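Hypothetical aspartyl-tRNA synthetase (Sulfolobus tokodaii, PDB 1WYD) probably activates aspartate with ATP and transfers it to both tRNA(Asp) and tRNA(Asn), as a non-discriminating class II aminoacyl-tRNA synthetase. Local coordinates at residues B[8-13]-B[73-78]; B[36-41]-B[45-50]; B[298-303]-B[317-322]. All coordinates share one frame; numbering follows the deposited sequence.

Contact 1 of 3, residues B[8-13]-B[73-78]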
ATOM      1  N   ALA B   8     -28.246  -7.008   3.904  1.00 57.86           N
ATOM      2  CA  ALA B   8     -27.945  -7.397   5.271  1.00 59.54           C
ATOM      3  C   ALA B   8     -28.445  -6.390   6.340  1.00 60.48           C
ATOM      4  O   ALA B   8     -28.556  -6.740   7.509  1.00 60.87           O
ATOM      5  CB  ALA B   8     -26.431  -7.634   5.414  1.00 59.39           C
ATOM      6  N   ASP B   9     -28.743  -5.163   5.921  1.00 61.48           N
ATOM      7  CA  ASP B   9     -29.255  -4.098   6.790  1.00 62.57           C
ATOM      8  C   ASP B   9     -30.681  -4.342   7.327  1.00 64.31           C
ATOM      9  O   ASP B   9     -31.091  -3.721   8.328  1.00 64.71           O
ATOM     10  CB  ASP B   9     -29.322  -2.788   5.997  1.00 62.03           C
ATOM     11  CG  ASP B   9     -27.976  -2.159   5.764  1.00 60.00           C
ATOM     12  OD1 ASP B   9     -27.939  -1.130   5.059  1.00 59.60           O
ATOM     13  OD2 ASP B   9     -26.918  -2.586   6.250  1.00 57.61           O
ATOM     14  N   VAL B  10     -31.433  -5.201   6.627  1.00 65.42           N
ATOM     15  CA  VAL B  10     -32.849  -5.471   6.897  1.00 66.33           C
ATOM     16  C   VAL B  10     -33.039  -6.623   7.908  1.00 67.01           C
ATOM     17  O   VAL B  10     -32.460  -7.700   7.745  1.00 67.28           O
ATOM     18  CB  VAL B  10     -33.603  -5.788   5.567  1.00 66.32           C
ATOM     19  CG1 VAL B  10     -35.098  -5.826   5.783  1.00 67.19           C
ATOM     20  CG2 VAL B  10     -33.255  -4.765   4.481  1.00 65.72           C
ATOM     21  N   THR B  11     -33.832  -6.379   8.956  1.00 67.67           N
ATOM     22  CA  THR B  11     -34.166  -7.396   9.974  1.00 68.33           C
ATOM     23  C   THR B  11     -35.680  -7.637   9.996  1.00 68.66           C
ATOM     24  O   THR B  11     -36.433  -6.791   9.484  1.00 68.17           O
ATOM     25  CB  THR B  11     -33.736  -6.953  11.384  1.00 68.09           C
ATOM     26  OG1 THR B  11     -34.206  -5.622  11.622  1.00 68.83           O
ATOM     27  CG2 THR B  11     -32.228  -6.852  11.509  1.00 68.79           C
ATOM     28  N   PRO B  12     -36.129  -8.764  10.589  1.00 69.39           N
ATOM     29  CA  PRO B  12     -37.574  -9.033  10.763  1.00 69.86           C
ATOM     30  C   PRO B  12     -38.318  -7.823  11.312  1.00 70.46           C
ATOM     31  O   PRO B  12     -39.478  -7.610  10.943  1.00 70.32           O
ATOM     32  CB  PRO B  12     -37.625 -10.200  11.752  1.00 69.71           C
ATOM     33  CG  PRO B  12     -36.279 -10.884  11.656  1.00 70.23           C
ATOM     34  CD  PRO B  12     -35.296  -9.868  11.108  1.00 69.33           C
ATOM     35  N   GLU B  13     -37.630  -7.021  12.131  1.00 71.36           N
ATOM     36  CA  GLU B  13     -38.146  -5.748  12.633  1.00 72.05           C
ATOM     37  C   GLU B  13     -38.424  -4.707  11.545  1.00 71.52           C
ATOM     38  O   GLU B  13     -38.544  -3.521  11.848  1.00 71.38           O
ATOM     39  CB  GLU B  13     -37.184  -5.164  13.682  1.00 72.84           C
ATOM     40  CG  GLU B  13     -37.887  -4.622  14.927  1.00 76.12           C
ATOM     41  CD  GLU B  13     -36.933  -4.184  16.037  1.00 80.06           C
ATOM     42  OE1 GLU B  13     -37.381  -3.448  16.951  1.00 80.49           O
ATOM     43  OE2 GLU B  13     -35.738  -4.572  16.006  1.00 82.35           O
ATOM     44  N   GLY B  73     -39.514  -2.638  -2.898  1.00 55.05           N
ATOM     45  CA  GLY B  73     -40.645  -3.421  -2.442  1.00 56.05           C
ATOM     46  C   GLY B  73     -40.892  -3.320  -0.934  1.00 57.38           C
ATOM     47  O   GLY B  73     -40.292  -2.489  -0.236  1.00 56.84           O
ATOM     48  N   ILE B  74     -41.768  -4.184  -0.425  1.00 57.99           N
ATOM     49  CA  ILE B  74     -42.134  -4.140   0.983  1.00 59.41           C
ATOM     50  C   ILE B  74     -41.583  -5.356   1.682  1.00 59.87           C
ATOM     51  O   ILE B  74     -41.742  -6.461   1.212  1.00 60.28           O
ATOM     52  CB  ILE B  74     -43.677  -4.029   1.135  1.00 59.53           C
ATOM     53  CG1 ILE B  74     -44.128  -2.589   0.863  1.00 60.46           C
ATOM     54  CG2 ILE B  74     -44.122  -4.434   2.530  1.00 58.77           C
ATOM     55  CD1 ILE B  74     -44.234  -2.186  -0.639  1.00 62.28           C
ATOM     56  N   VAL B  75     -40.905  -5.145   2.798  1.00 61.55           N
ATOM     57  CA  VAL B  75     -40.359  -6.256   3.596  1.00 62.50           C
ATOM     58  C   VAL B  75     -41.472  -7.147   4.174  1.00 63.37           C
ATOM     59  O   VAL B  75     -42.543  -6.653   4.544  1.00 63.13           O
ATOM     60  CB  VAL B  75     -39.389  -5.729   4.686  1.00 62.42           C
ATOM     61  CG1 VAL B  75     -38.876  -6.842   5.592  1.00 61.52           C
ATOM     62  CG2 VAL B  75     -38.213  -4.996   4.022  1.00 62.32           C
ATOM     63  N   LYS B  76     -41.213  -8.456   4.189  1.00 64.65           N
ATOM     64  CA  LYS B  76     -42.106  -9.459   4.744  1.00 66.39           C
ATOM     65  C   LYS B  76     -41.266 -10.376   5.605  1.00 67.47           C
ATOM     66  O   LYS B  76     -40.338 -10.993   5.097  1.00 67.98           O
ATOM     67  CB  LYS B  76     -42.782 -10.256   3.622  1.00 66.25           C
ATOM     68  N   ALA B  77     -41.568 -10.462   6.902  1.00 68.86           N
ATOM     69  CA  ALA B  77     -40.848 -11.380   7.804  1.00 70.26           C
ATOM     70  C   ALA B  77     -41.353 -12.811   7.581  1.00 71.30           C
ATOM     71  O   ALA B  77     -42.509 -12.984   7.215  1.00 71.76           O
ATOM     72  CB  ALA B  77     -41.021 -10.961   9.252  1.00 69.76           C
ATOM     73  N   ASP B  78     -40.500 -13.824   7.767  1.00 72.59           N
ATOM     74  CA  ASP B  78     -40.868 -15.208   7.414  1.00 73.87           C
ATOM     75  C   ASP B  78     -40.179 -16.317   8.217  1.00 74.70           C
ATOM     76  O   ASP B  78     -40.833 -17.278   8.632  1.00 74.86           O
ATOM     77  CB  ASP B  78     -40.682 -15.473   5.912  1.00 73.93           C
ATOM     78  CG  ASP B  78     -41.454 -16.699   5.423  1.00 74.21           C
ATOM     79  OD1 ASP B  78     -41.112 -17.841   5.806  1.00 75.12           O
ATOM     80  OD2 ASP B  78     -42.417 -16.617   4.638  1.00 74.74           O
TER

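Contact 2 of 3, residues B[36-41]-B[45-50]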
ATOM      1  N   PHE B  36     -39.060 -15.954  -8.026  1.00 55.08           N
ATOM      2  CA  PHE B  36     -38.149 -15.723  -6.935  1.00 54.58           C
ATOM      3  C   PHE B  36     -36.805 -15.224  -7.470  1.00 53.18           C
ATOM      4  O   PHE B  36     -36.200 -15.865  -8.305  1.00 52.98           O
ATOM      5  CB  PHE B  36     -37.990 -17.004  -6.127  1.00 55.37           C
ATOM      6  CG  PHE B  36     -39.196 -17.348  -5.307  1.00 58.74           C
ATOM      7  CD1 PHE B  36     -40.167 -18.211  -5.800  1.00 61.90           C
ATOM      8  CD2 PHE B  36     -39.368 -16.808  -4.043  1.00 61.48           C
ATOM      9  CE1 PHE B  36     -41.297 -18.539  -5.041  1.00 62.97           C
ATOM     10  CE2 PHE B  36     -40.498 -17.131  -3.275  1.00 63.67           C
ATOM     11  CZ  PHE B  36     -41.464 -17.992  -3.778  1.00 63.61           C
ATOM     12  N   ILE B  37     -36.358 -14.065  -7.004  1.00 51.55           N
ATOM     13  CA  ILE B  37     -35.042 -13.576  -7.380  1.00 50.15           C
ATOM     14  C   ILE B  37     -34.134 -13.576  -6.173  1.00 49.41           C
ATOM     15  O   ILE B  37     -34.390 -12.838  -5.238  1.00 48.84           O
ATOM     16  CB  ILE B  37     -35.127 -12.132  -7.960  1.00 50.68           C
ATOM     17  CG1 ILE B  37     -36.270 -12.000  -8.969  1.00 49.20           C
ATOM     18  CG2 ILE B  37     -33.806 -11.754  -8.610  1.00 49.76           C
ATOM     19  CD1 ILE B  37     -36.478 -10.595  -9.442  1.00 48.11           C
ATOM     20  N   ILE B  38     -33.081 -14.408  -6.182  1.00 48.48           N
ATOM     21  CA  ILE B  38     -32.007 -14.217  -5.232  1.00 47.21           C
ATOM     22  C   ILE B  38     -31.150 -13.055  -5.786  1.00 47.28           C
ATOM     23  O   ILE B  38     -30.589 -13.122  -6.895  1.00 47.13           O
ATOM     24  CB  ILE B  38     -31.164 -15.509  -4.970  1.00 47.38           C
ATOM     25  CG1 ILE B  38     -32.003 -16.732  -4.574  1.00 47.18           C
ATOM     26  CG2 ILE B  38     -30.086 -15.268  -3.904  1.00 46.40           C
ATOM     27  CD1 ILE B  38     -33.103 -16.517  -3.548  1.00 50.61           C
ATOM     28  N   LEU B  39     -31.100 -11.976  -5.017  1.00 46.14           N
ATOM     29  CA  LEU B  39     -30.308 -10.810  -5.351  1.00 45.28           C
ATOM     30  C   LEU B  39     -29.016 -10.831  -4.559  1.00 45.30           C
ATOM     31  O   LEU B  39     -28.975 -11.363  -3.431  1.00 46.12           O
ATOM     32  CB  LEU B  39     -31.101  -9.530  -5.066  1.00 44.57           C
ATOM     33  CG  LEU B  39     -30.491  -8.196  -5.472  1.00 44.80           C
ATOM     34  CD1 LEU B  39     -30.614  -7.973  -6.978  1.00 41.59           C
ATOM     35  CD2 LEU B  39     -31.216  -7.101  -4.708  1.00 45.01           C
ATOM     36  N   ARG B  40     -27.952 -10.275  -5.146  1.00 44.80           N
ATOM     37  CA  ARG B  40     -26.635 -10.193  -4.493  1.00 43.72           C
ATOM     38  C   ARG B  40     -26.144  -8.762  -4.485  1.00 43.43           C
ATOM     39  O   ARG B  40     -26.233  -8.075  -5.504  1.00 44.20           O
ATOM     40  CB  ARG B  40     -25.598 -11.037  -5.236  1.00 43.34           C
ATOM     41  CG  ARG B  40     -24.278 -11.087  -4.507  1.00 41.25           C
ATOM     42  CD  ARG B  40     -23.098 -11.558  -5.314  1.00 39.69           C
ATOM     43  NE  ARG B  40     -23.561 -12.390  -6.398  1.00 43.72           N
ATOM     44  CZ  ARG B  40     -23.381 -12.081  -7.682  1.00 41.26           C
ATOM     45  NH1 ARG B  40     -22.686 -10.997  -8.003  1.00 30.11           N
ATOM     46  NH2 ARG B  40     -23.886 -12.887  -8.616  1.00 38.15           N
ATOM     47  N   ASP B  41     -25.638  -8.327  -3.341  1.00 42.83           N
ATOM     48  CA  ASP B  41     -24.983  -7.033  -3.157  1.00 42.71           C
ATOM     49  C   ASP B  41     -23.769  -7.311  -2.307  1.00 43.08           C
ATOM     50  O   ASP B  41     -23.513  -8.478  -1.973  1.00 43.32           O
ATOM     51  CB  ASP B  41     -25.920  -5.931  -2.592  1.00 42.19           C
ATOM     52  CG  ASP B  41     -26.216  -6.059  -1.063  1.00 43.39           C
ATOM     53  OD1 ASP B  41     -27.110  -5.318  -0.584  1.00 44.50           O
ATOM     54  OD2 ASP B  41     -25.629  -6.820  -0.267  1.00 42.28           O
ATOM     55  N   LEU B  45     -26.627 -12.133   0.150  1.00 45.72           N
ATOM     56  CA  LEU B  45     -27.706 -12.617  -0.697  1.00 45.76           C
ATOM     57  C   LEU B  45     -29.056 -12.451  -0.033  1.00 46.55           C
ATOM     58  O   LEU B  45     -29.277 -12.952   1.071  1.00 47.26           O
ATOM     59  CB  LEU B  45     -27.474 -14.092  -1.007  1.00 45.16           C
ATOM     60  CG  LEU B  45     -26.163 -14.412  -1.710  1.00 46.01           C
ATOM     61  CD1 LEU B  45     -25.797 -15.881  -1.559  1.00 44.81           C
ATOM     62  CD2 LEU B  45     -26.241 -14.005  -3.219  1.00 43.53           C
ATOM     63  N   GLY B  46     -29.951 -11.733  -0.688  1.00 46.71           N
ATOM     64  CA  GLY B  46     -31.324 -11.663  -0.261  1.00 47.99           C
ATOM     65  C   GLY B  46     -32.262 -12.433  -1.170  1.00 48.72           C
ATOM     66  O   GLY B  46     -31.847 -12.974  -2.190  1.00 49.05           O
ATOM     67  N   GLN B  47     -33.536 -12.477  -0.795  1.00 49.96           N
ATOM     68  CA  GLN B  47     -34.576 -13.166  -1.564  1.00 50.52           C
ATOM     69  C   GLN B  47     -35.636 -12.142  -1.884  1.00 50.94           C
ATOM     70  O   GLN B  47     -36.152 -11.495  -0.980  1.00 51.28           O
ATOM     71  CB  GLN B  47     -35.198 -14.308  -0.732  1.00 50.71           C
ATOM     72  CG  GLN B  47     -36.318 -15.108  -1.399  1.00 51.00           C
ATOM     73  CD  GLN B  47     -36.691 -16.365  -0.600  1.00 51.77           C
ATOM     74  OE1 GLN B  47     -37.714 -16.389   0.107  1.00 49.78           O
ATOM     75  NE2 GLN B  47     -35.866 -17.410  -0.717  1.00 50.65           N
ATOM     76  N   VAL B  48     -35.954 -11.977  -3.159  1.00 51.44           N
ATOM     77  CA  VAL B  48     -37.070 -11.131  -3.516  1.00 52.21           C
ATOM     78  C   VAL B  48     -38.148 -11.960  -4.193  1.00 53.47           C
ATOM     79  O   VAL B  48     -37.855 -12.925  -4.893  1.00 54.01           O
ATOM     80  CB  VAL B  48     -36.663  -9.772  -4.271  1.00 52.31           C
ATOM     81  CG1 VAL B  48     -35.163  -9.590  -4.378  1.00 52.27           C
ATOM     82  CG2 VAL B  48     -37.375  -9.542  -5.626  1.00 49.84           C
ATOM     83  N   VAL B  49     -39.397 -11.587  -3.946  1.00 55.17           N
ATOM     84  CA  VAL B  49     -40.553 -12.236  -4.549  1.00 56.42           C
ATOM     85  C   VAL B  49     -41.309 -11.236  -5.453  1.00 57.14           C
ATOM     86  O   VAL B  49     -41.433 -10.052  -5.139  1.00 56.55           O
ATOM     87  CB  VAL B  49     -41.481 -12.874  -3.456  1.00 56.50           C
ATOM     88  CG1 VAL B  49     -42.446 -13.912  -4.058  1.00 57.27           C
ATOM     89  CG2 VAL B  49     -40.661 -13.536  -2.355  1.00 56.24           C
ATOM     90  N   VAL B  50     -41.758 -11.728  -6.598  1.00 58.97           N
ATOM     91  CA  VAL B  50     -42.598 -10.972  -7.514  1.00 61.32           C
ATOM     92  C   VAL B  50     -43.794 -11.865  -7.777  1.00 63.66           C
ATOM     93  O   VAL B  50     -43.676 -12.858  -8.503  1.00 63.80           O
ATOM     94  CB  VAL B  50     -41.902 -10.679  -8.881  1.00 60.78           C
ATOM     95  CG1 VAL B  50     -42.482  -9.438  -9.522  1.00 59.31           C
ATOM     96  CG2 VAL B  50     -40.394 -10.539  -8.733  1.00 60.15           C
TER

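Contact 3 of 3, residues B[298-303]-B[317-322]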
ATOM      1  N   ASP B 298      22.931 -27.679   3.477  1.00 61.39           N
ATOM      2  CA  ASP B 298      21.937 -27.862   2.421  1.00 61.63           C
ATOM      3  C   ASP B 298      20.679 -27.053   2.663  1.00 61.57           C
ATOM      4  O   ASP B 298      20.376 -26.671   3.779  1.00 61.94           O
ATOM      5  CB  ASP B 298      21.555 -29.337   2.272  1.00 62.05           C
ATOM      6  CG  ASP B 298      22.739 -30.226   1.955  1.00 62.74           C
ATOM      7  OD1 ASP B 298      22.551 -31.462   1.898  1.00 63.89           O
ATOM      8  OD2 ASP B 298      23.891 -29.784   1.769  1.00 64.01           O
ATOM      9  N   ASP B 299      19.942 -26.796   1.597  1.00 61.87           N
ATOM     10  CA  ASP B 299      18.677 -26.091   1.704  1.00 61.41           C
ATOM     11  C   ASP B 299      17.623 -27.010   2.300  1.00 60.73           C
ATOM     12  O   ASP B 299      17.803 -28.216   2.335  1.00 60.98           O
ATOM     13  CB  ASP B 299      18.249 -25.572   0.327  1.00 61.58           C
ATOM     14  CG  ASP B 299      17.139 -24.524   0.412  1.00 62.84           C
ATOM     15  OD1 ASP B 299      16.734 -24.105   1.530  1.00 60.64           O
ATOM     16  OD2 ASP B 299      16.594 -24.080  -0.616  1.00 65.19           O
ATOM     17  N   ILE B 300      16.535 -26.432   2.797  1.00 60.20           N
ATOM     18  CA  ILE B 300      15.415 -27.202   3.306  1.00 59.13           C
ATOM     19  C   ILE B 300      14.208 -26.961   2.397  1.00 59.16           C
ATOM     20  O   ILE B 300      13.484 -25.993   2.550  1.00 59.19           O
ATOM     21  CB  ILE B 300      15.146 -26.834   4.784  1.00 59.10           C
ATOM     22  CG1 ILE B 300      16.373 -27.162   5.633  1.00 58.55           C
ATOM     23  CG2 ILE B 300      13.908 -27.548   5.331  1.00 58.78           C
ATOM     24  CD1 ILE B 300      16.173 -26.979   7.114  1.00 59.18           C
ATOM     25  N   GLY B 301      14.010 -27.861   1.444  1.00 59.34           N
ATOM     26  CA  GLY B 301      12.942 -27.731   0.477  1.00 59.37           C
ATOM     27  C   GLY B 301      11.568 -28.085   1.009  1.00 59.16           C
ATOM     28  O   GLY B 301      11.417 -28.584   2.143  1.00 58.96           O
ATOM     29  N   THR B 302      10.561 -27.827   0.171  1.00 58.58           N
ATOM     30  CA  THR B 302       9.180 -28.150   0.506  1.00 57.74           C
ATOM     31  C   THR B 302       9.051 -29.585   0.979  1.00 57.83           C
ATOM     32  O   THR B 302       8.490 -29.817   2.075  1.00 57.39           O
ATOM     33  CB  THR B 302       8.257 -27.895  -0.674  1.00 57.88           C
ATOM     34  OG1 THR B 302       8.282 -26.503  -0.979  1.00 58.65           O
ATOM     35  CG2 THR B 302       6.807 -28.171  -0.292  1.00 56.42           C
ATOM     36  N   PRO B 303       9.574 -30.545   0.193  1.00 57.85           N
ATOM     37  CA  PRO B 303       9.537 -31.960   0.596  1.00 57.99           C
ATOM     38  C   PRO B 303      10.014 -32.108   2.042  1.00 57.88           C
ATOM     39  O   PRO B 303       9.304 -32.776   2.795  1.00 58.43           O
ATOM     40  CB  PRO B 303      10.496 -32.652  -0.383  1.00 58.24           C
ATOM     41  CG  PRO B 303      11.240 -31.501  -1.106  1.00 58.67           C
ATOM     42  CD  PRO B 303      10.257 -30.364  -1.104  1.00 58.03           C
ATOM     43  N   TYR B 317       5.818 -22.578  12.935  1.00 48.63           N
ATOM     44  CA  TYR B 317       7.102 -22.564  13.571  1.00 47.61           C
ATOM     45  C   TYR B 317       8.109 -21.702  12.787  1.00 48.57           C
ATOM     46  O   TYR B 317       8.009 -21.558  11.552  1.00 48.78           O
ATOM     47  CB  TYR B 317       7.587 -24.013  13.713  1.00 47.53           C
ATOM     48  CG  TYR B 317       7.665 -24.777  12.418  1.00 45.13           C
ATOM     49  CD1 TYR B 317       8.881 -24.993  11.800  1.00 45.03           C
ATOM     50  CD2 TYR B 317       6.527 -25.276  11.811  1.00 44.62           C
ATOM     51  CE1 TYR B 317       8.972 -25.681  10.589  1.00 46.61           C
ATOM     52  CE2 TYR B 317       6.594 -25.964  10.616  1.00 45.44           C
ATOM     53  CZ  TYR B 317       7.830 -26.171   9.997  1.00 46.44           C
ATOM     54  OH  TYR B 317       7.913 -26.861   8.786  1.00 45.41           O
ATOM     55  N   PHE B 318       9.067 -21.120  13.498  1.00 48.26           N
ATOM     56  CA  PHE B 318      10.208 -20.450  12.870  1.00 48.21           C
ATOM     57  C   PHE B 318      11.349 -21.445  12.650  1.00 48.73           C
ATOM     58  O   PHE B 318      11.643 -22.249  13.526  1.00 48.71           O
ATOM     59  CB  PHE B 318      10.783 -19.388  13.821  1.00 47.96           C
ATOM     60  CG  PHE B 318       9.923 -18.166  14.019  1.00 45.77           C
ATOM     61  CD1 PHE B 318       9.312 -17.931  15.231  1.00 41.74           C
ATOM     62  CD2 PHE B 318       9.824 -17.186  13.015  1.00 46.27           C
ATOM     63  CE1 PHE B 318       8.555 -16.771  15.437  1.00 41.80           C
ATOM     64  CE2 PHE B 318       9.072 -16.018  13.211  1.00 42.40           C
ATOM     65  CZ  PHE B 318       8.439 -15.818  14.414  1.00 43.27           C
ATOM     66  N   ILE B 319      12.013 -21.382  11.495  1.00 49.29           N
ATOM     67  CA  ILE B 319      13.343 -21.958  11.376  1.00 48.81           C
ATOM     68  C   ILE B 319      14.420 -20.860  11.446  1.00 49.47           C
ATOM     69  O   ILE B 319      14.676 -20.139  10.458  1.00 49.40           O
ATOM     70  CB  ILE B 319      13.524 -22.788  10.122  1.00 48.24           C
ATOM     71  CG1 ILE B 319      12.478 -23.890  10.031  1.00 47.48           C
ATOM     72  CG2 ILE B 319      14.908 -23.422  10.160  1.00 47.85           C
ATOM     73  CD1 ILE B 319      12.708 -24.798   8.818  1.00 42.99           C
ATOM     74  N   VAL B 320      15.072 -20.795  12.608  1.00 49.90           N
ATOM     75  CA  VAL B 320      16.066 -19.779  12.960  1.00 49.55           C
ATOM     76  C   VAL B 320      17.529 -20.218  12.774  1.00 50.05           C
ATOM     77  O   VAL B 320      17.836 -21.401  12.597  1.00 50.19           O
ATOM     78  CB  VAL B 320      15.848 -19.278  14.422  1.00 49.70           C
ATOM     79  CG1 VAL B 320      14.422 -18.819  14.627  1.00 48.60           C
ATOM     80  CG2 VAL B 320      16.202 -20.338  15.407  1.00 48.19           C
ATOM     81  N   ASP B 321      18.432 -19.252  12.829  1.00 50.49           N
ATOM     82  CA  ASP B 321      19.856 -19.521  12.801  1.00 51.93           C
ATOM     83  C   ASP B 321      20.331 -20.364  11.580  1.00 52.13           C
ATOM     84  O   ASP B 321      21.050 -21.356  11.756  1.00 52.12           O
ATOM     85  CB  ASP B 321      20.330 -20.123  14.156  1.00 52.11           C
ATOM     86  CG  ASP B 321      20.041 -19.195  15.363  1.00 54.97           C
ATOM     87  OD1 ASP B 321      20.144 -19.630  16.529  1.00 55.80           O
ATOM     88  OD2 ASP B 321      19.715 -18.000  15.251  1.00 57.35           O
ATOM     89  N   TRP B 322      19.977 -19.957  10.355  1.00 51.85           N
ATOM     90  CA  TRP B 322      20.523 -20.619   9.137  1.00 51.92           C
ATOM     91  C   TRP B 322      22.067 -20.453   8.932  1.00 52.14           C
ATOM     92  O   TRP B 322      22.678 -19.556   9.526  1.00 51.76           O
ATOM     93  CB  TRP B 322      19.769 -20.138   7.876  1.00 51.54           C
ATOM     94  CG  TRP B 322      18.303 -20.528   7.846  1.00 51.28           C
ATOM     95  CD1 TRP B 322      17.312 -19.999   8.602  1.00 50.25           C
ATOM     96  CD2 TRP B 322      17.684 -21.527   7.017  1.00 50.50           C
ATOM     97  NE1 TRP B 322      16.114 -20.603   8.309  1.00 52.05           N
ATOM     98  CE2 TRP B 322      16.312 -21.550   7.344  1.00 50.16           C
ATOM     99  CE3 TRP B 322      18.156 -22.415   6.031  1.00 49.81           C
ATOM    100  CZ2 TRP B 322      15.395 -22.408   6.721  1.00 51.62           C
ATOM    101  CZ3 TRP B 322      17.247 -23.275   5.408  1.00 51.12           C
ATOM    102  CH2 TRP B 322      15.872 -23.260   5.758  1.00 51.10           C
TER

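Contact 1 of 3, residues B[8-13]-B[73-78]
Val75, on the strand 68-77, and Val10, in the loop that precedes strand 18-31, meet through methyl groups alone. CG1 of Val10 does all the touching on its side: it lies 3.7 Å from Val75 CG2 and 3.9 Å from Val75 CG1, and so sits against both branches of the partner. The reach of this methyl follows from its torsion, which sets CG1 opposite the backbone N (chi1 -170°) and next to the carbonyl carbon. The two side chains point in opposite directions and pass each other, with Val10 CG1 set against the methyl pair of Val75. Both valines are buried, and Ile85 of strand 85-89 packs on each of them; Trp21 adds to the cover of Val10, and Val19 to that of Val75.

Nearer the surface, Pro12 and Ala77 form a second and looser touch. The CB atoms of Pro12 and Ala77 are 4.3 Å apart, and the carbonyl O of Pro12 comes to 4.1 Å from Ala77 CB. Here the backbones run closest, with the CA atoms of Pro12 and Ala77 5.0 Å apart. The contact thus lays the N-terminal loop over a strand of the OB-fold barrel. With neither hydrogen bonds nor charge pairs between the segments, its chemistry implies an attachment by apolar burial, closest at the valines.

Contact 2 of 3, residues B[36-41]-B[45-50]
Ile37 and Val48 form a hydrogen-bonded pair of the antiparallel hairpin 34-41/44-50, with Ile37 N to Val48 O at 2.8 Å and Val48 N to Ile37 O at 2.7 Å. Both bonds are nearly straight, 163° and 166° at the hydrogen. The next such pair, Leu39 with Gly46, is more bent: Leu39 N reaches Gly46 O at 3.1 Å from above the carbonyl plane. CA-H...O contacts add to the ladder, among them Ile38 CA to Gly46 O at 3.3 Å.

Apolar contacts cover both faces. On the face of Phe36, Ile38 and Arg40, Phe36 CG stands anti to its carbonyl carbon (chi1 -72°), which lays the ring alongside Val49, Phe36 CE2 3.7 Å from Val49 CG2; Gln47 CG comes to the ring edge. Leu45 CD2 rests along the aliphatic start of Arg40, 3.6 Å from Arg40 CB; the guanidinium beyond makes a salt bridge with Glu66. On the other face, Ile37 CD1 touches CG2 of both Val48 and Val50, the latter at 4.0 Å.

In this hairpin of the OB-fold, the domain that reads the anticodon in this family, the backbone bonds set the register, and the hydrocarbon on both faces implies a largely apolar hold between side chains.

Contact 3 of 3, residues B[298-303]-B[317-322]
Trp322 brings its indole against Ile300 with CG opposite its own carbonyl carbon (chi1 -65°), and Ile300 sets CG1 in the same way (chi1 -61°), its chain running on extended to CD1. The far end of the six-membered ring touches: Trp322 CH2 lies 3.8 Å from Ile300 CB and 3.9 Å from Ile300 CG1. Asp299 OD1 stands 4.0 Å from Trp322 CZ3, with carboxylate and ring planes 66° apart; the same oxygen accepts Ile300 N at 2.7 Å, from above the carboxylate plane. A bent bond from Trp322 NE1 to Ile319 O, 2.6 Å long, helps fix the ring's rotation. Ile300 CD1 also approaches Ile319 CD1, at 4.4 Å. With an alanine at Trp322, lacking ring and N-H alike, a gap would probably open beside Ile300 and Ile319 O be left without its side-chain donor.

Tyr280 and a cation-pi partner, Arg327, also meet the indole. Glu352, a predicted ATP and magnesium ligand, has its side chain about 7 Å from that of Trp322, so the contact probably lies beside that site. It joins the loop leading into helix 302-312 to the end of strand 316-320; helix 280-289 packs on Ile300, and strand 343-348 is hydrogen-bonded to strand 316-320, Ile319 pairing with Asp345.

In the fold
Contacts 1 and 2 belong to the N-terminal OB-fold domain, with centres 12 Å apart and nearest atoms about 5 Å apart. Both reach the same sheet, and the hairpin of contact 2 falls within the chain span that contact 1 brings together; strand 85-89 lies beside both. Contact 3 follows later in the chain, in the class II catalytic domain, where strand 316-320 lies between 276-279 and 343-348 in a separate sheet. Its centre is 55 Å from that of contact 1 and 51 Å from that of contact 2, across the chain's centre. The separation matches the division of the synthetase into an anticodon-binding module and a catalytic one.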